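Local coordinates for uncharacterized protein (Vanderwaltozyma polyspora, PDB 5THE), which is the C-terminal lobe of a budding-yeast Argonaute, a Piwi-domain protein that holds a bound RNA strand and probably serves in RNA-guided target cleavage, at residues Ser415-Val425 and Phe438-Gly449. Residues are numbered along the deposited sequence; the frame is centred on the assembly and turned at random.
Sequences SMGNVMPGTVV and FIQSHQALKGTG. With nucleotides of chain B.
Asn418 and the 447-449 loop illustrate how one amide can hold a glycine-flanked loop through its backbone. OD1 of Asn418 accepts from Gly449 N at 2.8 Å, the donor standing above the carbonyl plane, while ND2 gives one hydrogen to Gly447 O at 3.2 Å and another to Met416 O in its own type I' turn. With CG beside the backbone N (chi1 -79°), the amide reaches the loop and lies against Ala444 CB. An alanine here would probably leave Gly449 N and Gly447 O without these mates and free the loop to shift.

Water extends the polar network. One molecule joins Asn418 OD1, Val419 N and Gln440 NE2; a second links the same NE2 to Val419 O and His442 O; a third bridges Ser415 O to Ala444 N. Gln440, extended from its strand, also lays its amide across Val419 CG2, 3.5 Å from CD.

Farther along, strand 423-425 and the end of strand 435-440 pair antiparallel within the Piwi domain. Gln440 N donates to Thr423 O, and Phe438 and Val425 exchange two backbone bonds. Val424 CG2 lies alongside Ile439 CG1 at 3.8 Å, on the face covered by helix 465-475. Gly422, entered through a cis peptide, brings its CA to 2.9 Å from Gln440 O in a CA-H...O contact.

On the RNA side, His442 NE2 donates to OP1 of A6 of chain B at 2.8 Å, and O2' of A5 of chain B accepts from Lys446 N and donates to Lys446 O. These bonds are consistent with recognition of the RNA backbone; none depends on which base is attached.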
ATOM      1  N   SER A 415     -20.191  11.632  -9.311  1.00 26.84           N
ATOM      2  CA  SER A 415     -19.529  10.908 -10.390  1.00 26.25           C
ATOM      3  C   SER A 415     -19.901   9.437 -10.313  1.00 28.54           C
ATOM      4  O   SER A 415     -19.852   8.832  -9.230  1.00 21.60           O
ATOM      5  CB  SER A 415     -18.008  11.061 -10.313  1.00 23.69           C
ATOM      6  OG  SER A 415     -17.397  10.425 -11.422  1.00 20.70           O
ATOM      7  N   MET A 416     -20.252   8.863 -11.465  1.00 24.34           N
ATOM      8  CA  MET A 416     -20.605   7.447 -11.538  1.00 26.86           C
ATOM      9  C   MET A 416     -21.699   7.089 -10.536  1.00 23.68           C
ATOM     10  O   MET A 416     -21.646   6.057  -9.873  1.00 24.72           O
ATOM     11  CB  MET A 416     -19.369   6.573 -11.335  1.00 27.43           C
ATOM     12  CG  MET A 416     -18.298   6.833 -12.369  1.00 23.32           C
ATOM     13  SD  MET A 416     -16.742   6.082 -11.888  1.00 33.71           S
ATOM     14  CE  MET A 416     -17.035   4.380 -12.283  1.00 47.71           C
ATOM     15  N   GLY A 417     -22.686   7.967 -10.411  1.00 25.86           N
ATOM     16  CA  GLY A 417     -23.808   7.714  -9.537  1.00 25.28           C
ATOM     17  C   GLY A 417     -23.497   7.824  -8.068  1.00 23.86           C
ATOM     18  O   GLY A 417     -24.347   7.486  -7.242  1.00 25.52           O
ATOM     19  N   ASN A 418     -22.304   8.285  -7.716  1.00 23.74           N
ATOM     20  CA  ASN A 418     -21.862   8.334  -6.334  1.00 21.62           C
ATOM     21  C   ASN A 418     -21.427   9.745  -5.988  1.00 23.34           C
ATOM     22  O   ASN A 418     -21.312  10.610  -6.859  1.00 23.90           O
ATOM     23  CB  ASN A 418     -20.732   7.327  -6.097  1.00 23.71           C
ATOM     24  CG  ASN A 418     -21.268   5.914  -5.924  1.00 29.55           C
ATOM     25  OD1 ASN A 418     -21.509   5.463  -4.806  1.00 28.59           O
ATOM     26  ND2 ASN A 418     -21.495   5.227  -7.033  1.00 22.65           N
ATOM     27  N   VAL A 419     -21.216   9.992  -4.696  1.00 26.89           N
ATOM     28  CA  VAL A 419     -20.757  11.318  -4.330  1.00 30.71           C
ATOM     29  C   VAL A 419     -19.374  11.519  -4.941  1.00 31.71           C
ATOM     30  O   VAL A 419     -18.658  10.563  -5.278  1.00 26.25           O
ATOM     31  CB  VAL A 419     -20.738  11.549  -2.805  1.00 23.87           C
ATOM     32  CG1 VAL A 419     -22.164  11.534  -2.258  1.00 23.42           C
ATOM     33  CG2 VAL A 419     -19.894  10.476  -2.092  1.00 16.82           C
ATOM     34  N   MET A 420     -19.020  12.780  -5.120  1.00 26.05           N
ATOM     35  CA  MET A 420     -17.746  13.122  -5.731  1.00 27.02           C
ATOM     36  C   MET A 420     -16.595  12.583  -4.882  1.00 22.73           C
ATOM     37  O   MET A 420     -16.655  12.628  -3.652  1.00 20.90           O
ATOM     38  CB  MET A 420     -17.631  14.646  -5.866  1.00 20.71           C
ATOM     39  CG  MET A 420     -16.567  15.120  -6.866  1.00 24.99           C
ATOM     40  SD  MET A 420     -17.111  14.774  -8.556  1.00 29.57           S
ATOM     41  CE  MET A 420     -15.688  15.325  -9.478  1.00 30.62           C
ATOM     42  N   PRO A 421     -15.537  12.058  -5.496  1.00 22.79           N
ATOM     43  CA  PRO A 421     -14.312  11.994  -4.684  1.00 29.78           C
ATOM     44  C   PRO A 421     -13.714  13.402  -4.487  1.00 23.49           C
ATOM     45  O   PRO A 421     -13.963  14.237  -5.326  1.00 32.77           O
ATOM     46  CB  PRO A 421     -13.386  11.095  -5.516  1.00 31.28           C
ATOM     47  CG  PRO A 421     -13.967  11.034  -6.883  1.00 33.29           C
ATOM     48  CD  PRO A 421     -15.419  11.382  -6.803  1.00 28.53           C
ATOM     49  N   GLY A 422     -13.060  13.757  -3.391  1.00 37.96           N
ATOM     50  CA  GLY A 422     -13.237  13.225  -2.085  1.00 27.80           C
ATOM     51  C   GLY A 422     -14.158  14.124  -1.269  1.00 24.72           C
ATOM     52  O   GLY A 422     -13.810  15.165  -0.679  1.00 25.05           O
ATOM     53  N   THR A 423     -15.390  13.669  -1.265  1.00 20.79           N
ATOM     54  CA  THR A 423     -16.401  14.156  -0.359  1.00 26.56           C
ATOM     55  C   THR A 423     -15.964  13.912   1.081  1.00 23.79           C
ATOM     56  O   THR A 423     -15.632  12.786   1.457  1.00 21.95           O
ATOM     57  CB  THR A 423     -17.707  13.421  -0.666  1.00 20.80           C
ATOM     58  OG1 THR A 423     -18.179  13.825  -1.958  1.00 19.95           O
ATOM     59  CG2 THR A 423     -18.762  13.697   0.400  1.00 19.94           C
ATOM     60  N   VAL A 424     -15.968  14.973   1.880  1.00 22.13           N
ATOM     61  CA  VAL A 424     -15.699  14.897   3.309  1.00 24.68           C
ATOM     62  C   VAL A 424     -16.993  15.181   4.048  1.00 23.84           C
ATOM     63  O   VAL A 424     -17.730  16.113   3.697  1.00 22.37           O
ATOM     64  CB  VAL A 424     -14.622  15.907   3.758  1.00 29.18           C
ATOM     65  CG1 VAL A 424     -14.256  15.664   5.239  1.00 21.87           C
ATOM     66  CG2 VAL A 424     -13.403  15.798   2.885  1.00 35.16           C
ATOM     67  N   VAL A 425     -17.246  14.408   5.092  1.00 26.21           N
ATOM     68  CA  VAL A 425     -18.323  14.672   6.029  1.00 25.64           C
ATOM     69  C   VAL A 425     -17.688  14.640   7.414  1.00 26.87           C
ATOM     70  O   VAL A 425     -17.174  13.598   7.837  1.00 25.78           O
ATOM     71  CB  VAL A 425     -19.462  13.649   5.909  1.00 29.54           C
ATOM     72  CG1 VAL A 425     -20.503  13.857   7.011  1.00 24.64           C
ATOM     73  CG2 VAL A 425     -20.132  13.757   4.541  1.00 25.08           C
ATOM     74  N   PHE A 438     -15.321  11.549   7.821  1.00 22.63           N
ATOM     75  CA  PHE A 438     -15.400  10.618   6.706  1.00 23.22           C
ATOM     76  C   PHE A 438     -14.815  11.284   5.475  1.00 23.39           C
ATOM     77  O   PHE A 438     -15.023  12.481   5.254  1.00 19.35           O
ATOM     78  CB  PHE A 438     -16.845  10.219   6.388  1.00 22.37           C
ATOM     79  CG  PHE A 438     -17.522   9.411   7.452  1.00 22.44           C
ATOM     80  CD1 PHE A 438     -18.130  10.031   8.532  1.00 20.89           C
ATOM     81  CD2 PHE A 438     -17.605   8.027   7.335  1.00 23.99           C
ATOM     82  CE1 PHE A 438     -18.780   9.294   9.498  1.00 24.51           C
ATOM     83  CE2 PHE A 438     -18.265   7.275   8.297  1.00 26.78           C
ATOM     84  CZ  PHE A 438     -18.855   7.905   9.377  1.00 25.31           C
ATOM     85  N   ILE A 439     -14.107  10.509   4.660  1.00 21.00           N
ATOM     86  CA  ILE A 439     -13.758  10.952   3.312  1.00 26.50           C
ATOM     87  C   ILE A 439     -14.020   9.795   2.362  1.00 25.92           C
ATOM     88  O   ILE A 439     -13.606   8.662   2.618  1.00 20.68           O
ATOM     89  CB  ILE A 439     -12.299  11.429   3.174  1.00 22.66           C
ATOM     90  CG1 ILE A 439     -11.950  12.501   4.207  1.00 26.14           C
ATOM     91  CG2 ILE A 439     -12.085  12.007   1.797  1.00 20.94           C
ATOM     92  CD1 ILE A 439     -10.477  12.987   4.145  1.00 19.36           C
ATOM     93  N   GLN A 440     -14.731  10.068   1.288  1.00 23.39           N
ATOM     94  CA  GLN A 440     -14.882   9.109   0.203  1.00 26.74           C
ATOM     95  C   GLN A 440     -13.946   9.619  -0.878  1.00 24.48           C
ATOM     96  O   GLN A 440     -14.282  10.543  -1.609  1.00 25.40           O
ATOM     97  CB  GLN A 440     -16.335   9.011  -0.257  1.00 22.40           C
ATOM     98  CG  GLN A 440     -16.597   7.958  -1.297  1.00 24.07           C
ATOM     99  CD  GLN A 440     -18.068   7.582  -1.342  1.00 28.91           C
ATOM    100  OE1 GLN A 440     -18.754   7.624  -0.316  1.00 30.95           O
ATOM    101  NE2 GLN A 440     -18.564   7.241  -2.528  1.00 27.25           N
ATOM    102  N   SER A 441     -12.744   9.053  -0.931  1.00 24.06           N
ATOM    103  CA  SER A 441     -11.669   9.631  -1.723  1.00 23.80           C
ATOM    104  C   SER A 441     -11.639   9.110  -3.153  1.00 23.68           C
ATOM    105  O   SER A 441     -10.997   9.725  -4.008  1.00 25.31           O
ATOM    106  CB  SER A 441     -10.329   9.344  -1.033  1.00 22.60           C
ATOM    107  OG  SER A 441     -10.306   7.969  -0.633  1.00 27.05           O
ATOM    108  N   HIS A 442     -12.355   8.031  -3.432  1.00 25.43           N
ATOM    109  CA  HIS A 442     -12.232   7.264  -4.660  1.00 25.77           C
ATOM    110  C   HIS A 442     -13.482   7.385  -5.524  1.00 18.21           C
ATOM    111  O   HIS A 442     -14.577   7.712  -5.051  1.00 21.46           O
ATOM    112  CB  HIS A 442     -11.994   5.793  -4.331  1.00 19.03           C
ATOM    113  CG  HIS A 442     -13.081   5.190  -3.498  1.00 25.45           C
ATOM    114  ND1 HIS A 442     -13.285   5.538  -2.179  1.00 28.66           N
ATOM    115  CD2 HIS A 442     -14.023   4.264  -3.793  1.00 21.46           C
ATOM    116  CE1 HIS A 442     -14.311   4.854  -1.701  1.00 24.94           C
ATOM    117  NE2 HIS A 442     -14.780   4.079  -2.662  1.00 23.43           N
ATOM    118  N   GLN A 443     -13.297   7.113  -6.807  1.00 19.97           N
ATOM    119  CA  GLN A 443     -14.413   6.835  -7.693  1.00 16.47           C
ATOM    120  C   GLN A 443     -15.009   5.488  -7.334  1.00 17.29           C
ATOM    121  O   GLN A 443     -14.283   4.506  -7.186  1.00 19.01           O
ATOM    122  CB  GLN A 443     -13.948   6.783  -9.150  1.00 22.85           C
ATOM    123  CG  GLN A 443     -13.463   8.088  -9.691  1.00 22.48           C
ATOM    124  CD  GLN A 443     -14.545   9.059 -10.134  1.00 25.35           C
ATOM    125  OE1 GLN A 443     -14.261  10.188 -10.386  1.00 27.56           O
ATOM    126  NE2 GLN A 443     -15.739   8.624 -10.244  1.00 21.62           N
ATOM    127  N   ALA A 444     -16.330   5.422  -7.230  1.00 23.40           N
ATOM    128  CA  ALA A 444     -16.987   4.130  -7.083  1.00 22.08           C
ATOM    129  C   ALA A 444     -17.140   3.550  -8.487  1.00 25.95           C
ATOM    130  O   ALA A 444     -18.130   3.794  -9.181  1.00 22.81           O
ATOM    131  CB  ALA A 444     -18.318   4.288  -6.362  1.00 23.78           C
ATOM    132  N   LEU A 445     -16.124   2.795  -8.926  1.00 24.00           N
ATOM    133  CA  LEU A 445     -16.175   2.201 -10.260  1.00 26.85           C
ATOM    134  C   LEU A 445     -17.313   1.204 -10.380  1.00 33.91           C
ATOM    135  O   LEU A 445     -17.907   1.045 -11.458  1.00 23.44           O
ATOM    136  CB  LEU A 445     -14.842   1.550 -10.617  1.00 25.57           C
ATOM    137  CG  LEU A 445     -13.628   2.484 -10.459  1.00 30.67           C
ATOM    138  CD1 LEU A 445     -12.331   1.721 -10.692  1.00 23.29           C
ATOM    139  CD2 LEU A 445     -13.689   3.734 -11.364  1.00 24.75           C
ATOM    140  N   LYS A 446     -17.657   0.567  -9.274  1.00 24.48           N
ATOM    141  CA  LYS A 446     -18.753  -0.375  -9.231  1.00 24.18           C
ATOM    142  C   LYS A 446     -19.481  -0.160  -7.913  1.00 23.74           C
ATOM    143  O   LYS A 446     -18.880   0.286  -6.929  1.00 26.73           O
ATOM    144  CB  LYS A 446     -18.231  -1.811  -9.367  1.00 30.33           C
ATOM    145  CG  LYS A 446     -19.305  -2.855  -9.454  1.00 41.18           C
ATOM    146  CD  LYS A 446     -18.713  -4.215  -9.735  1.00 42.49           C
ATOM    147  CE  LYS A 446     -19.753  -5.289  -9.517  1.00 37.70           C
ATOM    148  NZ  LYS A 446     -21.044  -4.887 -10.103  1.00 41.32           N
ATOM    149  N   GLY A 447     -20.782  -0.457  -7.911  1.00 25.63           N
ATOM    150  CA  GLY A 447     -21.614  -0.426  -6.718  1.00 22.21           C
ATOM    151  C   GLY A 447     -21.741   0.971  -6.105  1.00 28.39           C
ATOM    152  O   GLY A 447     -21.569   2.007  -6.754  1.00 28.90           O
ATOM    153  N   THR A 448     -22.052   0.985  -4.818  1.00 29.33           N
ATOM    154  CA  THR A 448     -22.098   2.220  -4.057  1.00 27.61           C
ATOM    155  C   THR A 448     -20.817   2.354  -3.251  1.00 25.89           C
ATOM    156  O   THR A 448     -20.436   1.434  -2.523  1.00 21.74           O
ATOM    157  CB  THR A 448     -23.324   2.238  -3.153  1.00 29.96           C
ATOM    158  OG1 THR A 448     -24.475   2.031  -3.970  1.00 32.99           O
ATOM    159  CG2 THR A 448     -23.440   3.580  -2.443  1.00 26.51           C
ATOM    160  N   GLY A 449     -20.139   3.485  -3.396  1.00 20.40           N
ATOM    161  CA  GLY A 449     -18.878   3.649  -2.710  1.00 20.96           C
ATOM    162  C   GLY A 449     -19.051   3.587  -1.206  1.00 29.08           C
ATOM    163  O   GLY A 449     -20.109   3.907  -0.664  1.00 32.95           O
TER
ATOM    164  P     A B   5      -9.829   0.660  -4.117  1.00 21.39           P
ATOM    165  OP1   A B   5      -9.751   1.781  -3.138  1.00 22.60           O
ATOM    166  OP2   A B   5      -9.309  -0.683  -3.785  1.00 24.23           O
ATOM    167  O5'   A B   5     -11.344   0.566  -4.571  1.00 20.46           O
ATOM    168  C5'   A B   5     -12.028   1.733  -4.996  1.00 21.89           C
ATOM    169  C4'   A B   5     -13.264   1.383  -5.780  1.00 20.39           C
ATOM    170  O4'   A B   5     -12.891   0.665  -6.981  1.00 25.65           O
ATOM    171  C3'   A B   5     -14.239   0.455  -5.072  1.00 15.95           C
ATOM    172  O3'   A B   5     -15.105   1.176  -4.226  1.00 19.56           O
ATOM    173  C2'   A B   5     -14.956  -0.233  -6.228  1.00 23.58           C
ATOM    174  O2'   A B   5     -15.955   0.614  -6.771  1.00 26.98           O
ATOM    175  C1'   A B   5     -13.838  -0.336  -7.263  1.00 26.39           C
ATOM    176  N9    A B   5     -13.162  -1.636  -7.211  1.00 34.23           N
ATOM    177  C8    A B   5     -12.129  -2.044  -6.402  1.00 29.59           C
ATOM    178  N7    A B   5     -11.770  -3.285  -6.633  1.00 36.78           N
ATOM    179  C5    A B   5     -12.625  -3.699  -7.646  1.00 43.74           C
ATOM    180  C6    A B   5     -12.745  -4.911  -8.329  1.00 58.18           C
ATOM    181  N6    A B   5     -11.964  -5.958  -8.059  1.00 58.55           N
ATOM    182  N1    A B   5     -13.704  -4.991  -9.291  1.00 70.29           N
ATOM    183  C2    A B   5     -14.479  -3.916  -9.539  1.00 67.86           C
ATOM    184  N3    A B   5     -14.453  -2.713  -8.958  1.00 50.54           N
ATOM    185  C4    A B   5     -13.495  -2.691  -8.014  1.00 40.70           C
ATOM    186  P     A B   6     -15.527   0.601  -2.796  1.00 27.46           P
ATOM    187  OP1   A B   6     -16.219   1.760  -2.143  1.00 28.00           O
ATOM    188  OP2   A B   6     -14.404  -0.107  -2.147  1.00 34.47           O
ATOM    189  O5'   A B   6     -16.574  -0.540  -3.132  1.00 28.86           O
ATOM    190  C5'   A B   6     -17.851  -0.215  -3.628  1.00 28.57           C
ATOM    191  C4'   A B   6     -18.523  -1.444  -4.150  1.00 35.80           C
ATOM    192  O4'   A B   6     -17.723  -2.000  -5.223  1.00 30.92           O
ATOM    193  C3'   A B   6     -18.667  -2.592  -3.162  1.00 43.00           C
ATOM    194  O3'   A B   6     -19.791  -2.438  -2.308  1.00 54.65           O
ATOM    195  C2'   A B   6     -18.780  -3.788  -4.084  1.00 42.34           C
ATOM    196  O2'   A B   6     -20.092  -3.820  -4.633  1.00 45.84           O
ATOM    197  C1'   A B   6     -17.790  -3.401  -5.193  1.00 39.82           C
ATOM    198  N9    A B   6     -16.425  -3.882  -4.923  1.00 39.65           N
ATOM    199  C8    A B   6     -15.468  -3.257  -4.162  1.00 35.22           C
ATOM    200  N7    A B   6     -14.327  -3.896  -4.089  1.00 36.06           N
ATOM    201  C5    A B   6     -14.558  -5.023  -4.860  1.00 44.64           C
ATOM    202  C6    A B   6     -13.728  -6.103  -5.174  1.00 55.04           C
ATOM    203  N6    A B   6     -12.472  -6.201  -4.726  1.00 54.65           N
ATOM    204  N1    A B   6     -14.252  -7.067  -5.971  1.00 65.66           N
ATOM    205  C2    A B   6     -15.520  -6.935  -6.407  1.00 66.53           C
ATOM    206  N3    A B   6     -16.402  -5.957  -6.179  1.00 55.52           N
ATOM    207  C4    A B   6     -15.842  -5.030  -5.387  1.00 46.13           C
ATOM    208  P     A B   4      -5.678  -2.777  -6.554  1.00 23.34           P
ATOM    209  OP1   A B   4      -4.614  -2.702  -5.519  1.00 26.22           O
ATOM    210  OP2   A B   4      -6.373  -4.032  -6.862  1.00 26.53           O
ATOM    211  O5'   A B   4      -6.769  -1.670  -6.217  1.00 25.45           O
ATOM    212  C5'   A B   4      -6.416  -0.300  -6.251  1.00 22.47           C
ATOM    213  C4'   A B   4      -7.418   0.520  -7.015  1.00 19.97           C
ATOM    214  O4'   A B   4      -7.458   0.105  -8.398  1.00 23.30           O
ATOM    215  C3'   A B   4      -8.858   0.415  -6.551  1.00 21.09           C
ATOM    216  O3'   A B   4      -9.086   1.225  -5.417  1.00 22.41           O
ATOM    217  C2'   A B   4      -9.625   0.853  -7.794  1.00 24.34           C
ATOM    218  O2'   A B   4      -9.567   2.268  -7.943  1.00 25.47           O
ATOM    219  C1'   A B   4      -8.764   0.227  -8.899  1.00 27.65           C
ATOM    220  N9    A B   4      -9.217  -1.124  -9.249  1.00 32.26           N
ATOM    221  C8    A B   4      -9.011  -2.273  -8.527  1.00 35.12           C
ATOM    222  N7    A B   4      -9.524  -3.344  -9.079  1.00 36.67           N
ATOM    223  C5    A B   4     -10.098  -2.859 -10.241  1.00 37.94           C
ATOM    224  C6    A B   4     -10.784  -3.516 -11.253  1.00 44.42           C
ATOM    225  N6    A B   4     -11.002  -4.835 -11.203  1.00 48.21           N
ATOM    226  N1    A B   4     -11.225  -2.766 -12.290  1.00 54.27           N
ATOM    227  C2    A B   4     -10.972  -1.439 -12.287  1.00 56.16           C
ATOM    228  N3    A B   4     -10.320  -0.700 -11.383  1.00 43.10           N
ATOM    229  C4    A B   4      -9.918  -1.491 -10.371  1.00 41.80           C
TER
HETATM  230  O   HOH W   1     -17.561   7.946  -8.017  1.00 22.77           O
HETATM  231  O   HOH W   2     -21.523   7.591  -3.009  1.00 25.48           O
HETATM  232  O   HOH W   3     -17.325   8.184  -4.939  1.00 27.80           O